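Local coordinates for protein ferredoxin-thioredoxin reductase subunit A2, chloroplastic (Arabidopsis thaliana, PDB 7C2B) that forms the variable subunit of ferredoxin-thioredoxin reductase, which probably passes electrons from reduced ferredoxin to thioredoxins, at residues 67-70 with 74-77. Numbering follows the deposited sequence.
Sequences YVVL and KKIS
Lys74 meets the opposing strand through its backbone: its carbonyl O receives a CA-H...O contact from Leu70 CA at 3.1 Å. Its side chain leaves the backbone pointing away from residues 67-70, and NZ makes a weak, long ion pair with an acidic side chain of another protein chain. Lys75 is the antiparallel, non-hydrogen-bonded partner of Leu70, and both side chains rise from the same face of the hairpin, with Leu70 CD2 resting 3.7 Å from Lys75 CA. With CG anti to the backbone N (chi1 -172°), the bent chain of Lys75 runs alongside Val69, its CD methylene 3.6 Å from Val69 O; both side chains also touch Asp27 of helix 25-31. Ile76 N then donates a nearly straight hydrogen bond (167°) to Val69 O at 2.8 Å, arriving from above the carbonyl plane. The same peptide group is covered by the Ile76 side chain, whose CG1 sits 3.4 Å from Val69 O and whose CD1 packs against Val69 CA and lies 3.8 Å from Val68 O. Replacing this isoleucine by an alanine removes CG1 and CD1 and is likely to leave the Val69 peptide without its hydrocarbon cover. The arrangement is that of a short antiparallel beta-hairpin, projecting at the surface from the loop that follows strand 61-67 of the SH3-like variable subunit.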
loop_
_atom_site.group_PDB
_atom_site.type_symbol
_atom_site.label_atom_id
_atom_site.label_comp_id
_atom_site.label_asym_id
_atom_site.label_seq_id
_atom_site.Cartn_x
_atom_site.Cartn_y
_atom_site.Cartn_z
ATOM N N TYR B 67 -19.994 -5.616 -4.257
ATOM C CA TYR B 67 -19.117 -5.645 -3.098
ATOM C C TYR B 67 -18.236 -6.865 -3.267
ATOM O O TYR B 67 -18.735 -7.993 -3.274
ATOM C CB TYR B 67 -19.918 -5.735 -1.803
ATOM C CG TYR B 67 -19.075 -5.819 -0.560
ATOM C CD1 TYR B 67 -18.526 -4.670 0.002
ATOM C CD2 TYR B 67 -18.853 -7.035 0.072
ATOM C CE1 TYR B 67 -17.765 -4.732 1.164
ATOM C CE2 TYR B 67 -18.096 -7.114 1.232
ATOM C CZ TYR B 67 -17.556 -5.960 1.777
ATOM O OH TYR B 67 -16.808 -6.038 2.933
ATOM N N VAL B 68 -16.944 -6.661 -3.441
ATOM C CA VAL B 68 -16.072 -7.778 -3.763
ATOM C C VAL B 68 -14.968 -7.837 -2.721
ATOM O O VAL B 68 -14.080 -6.978 -2.689
ATOM C CB VAL B 68 -15.508 -7.682 -5.185
ATOM C CG1 VAL B 68 -14.631 -8.887 -5.476
ATOM C CG2 VAL B 68 -16.651 -7.624 -6.197
ATOM N N VAL B 69 -15.041 -8.838 -1.846
ATOM C CA VAL B 69 -13.940 -9.184 -0.963
ATOM C C VAL B 69 -13.546 -10.639 -1.106
ATOM O O VAL B 69 -12.646 -11.098 -0.401
ATOM C CB VAL B 69 -14.264 -8.856 0.511
ATOM C CG1 VAL B 69 -14.520 -7.367 0.677
ATOM C CG2 VAL B 69 -15.474 -9.665 0.985
ATOM N N LEU B 70 -14.221 -11.385 -1.972
ATOM C CA LEU B 70 -13.880 -12.765 -2.280
ATOM C C LEU B 70 -13.578 -12.885 -3.763
ATOM O O LEU B 70 -14.136 -12.157 -4.587
ATOM C CB LEU B 70 -15.017 -13.730 -1.951
ATOM C CG LEU B 70 -15.562 -13.866 -0.537
ATOM C CD1 LEU B 70 -16.597 -14.980 -0.540
ATOM C CD2 LEU B 70 -14.448 -14.163 0.456
ATOM N N LYS B 74 -11.990 -17.202 -2.085
ATOM C CA LYS B 74 -10.870 -16.785 -1.250
ATOM C C LYS B 74 -11.013 -15.309 -0.895
ATOM O O LYS B 74 -11.366 -14.490 -1.745
ATOM C CB LYS B 74 -9.529 -17.004 -1.961
ATOM C CG LYS B 74 -9.277 -18.427 -2.447
ATOM C CD LYS B 74 -8.662 -19.284 -1.341
ATOM C CE LYS B 74 -7.562 -20.196 -1.879
ATOM N NZ LYS B 74 -7.994 -21.055 -3.018
ATOM N N LYS B 75 -10.730 -14.968 0.355
ATOM C CA LYS B 75 -10.802 -13.568 0.752
ATOM C C LYS B 75 -9.621 -12.791 0.167
ATOM O O LYS B 75 -8.480 -13.257 0.191
ATOM C CB LYS B 75 -10.821 -13.457 2.276
ATOM C CG LYS B 75 -11.099 -12.052 2.807
ATOM C CD LYS B 75 -12.579 -11.850 3.094
ATOM C CE LYS B 75 -12.796 -10.893 4.253
ATOM N NZ LYS B 75 -12.137 -9.579 4.010
ATOM N N ILE B 76 -9.891 -11.606 -0.377
ATOM C CA ILE B 76 -8.836 -10.763 -0.927
ATOM C C ILE B 76 -8.849 -9.408 -0.212
ATOM O O ILE B 76 -9.735 -9.110 0.586
ATOM C CB ILE B 76 -8.944 -10.616 -2.457
ATOM C CG1 ILE B 76 -10.391 -10.365 -2.887
ATOM C CG2 ILE B 76 -8.438 -11.894 -3.115
ATOM C CD1 ILE B 76 -10.793 -8.905 -2.890
ATOM N N SER B 77 -7.825 -8.593 -0.484
ATOM C CA SER B 77 -7.486 -7.485 0.407
ATOM C C SER B 77 -7.813 -6.106 -0.170
ATOM O O SER B 77 -7.304 -5.098 0.332
ATOM C CB SER B 77 -6.004 -7.564 0.783
ATOM O OG SER B 77 -5.174 -7.324 -0.353
#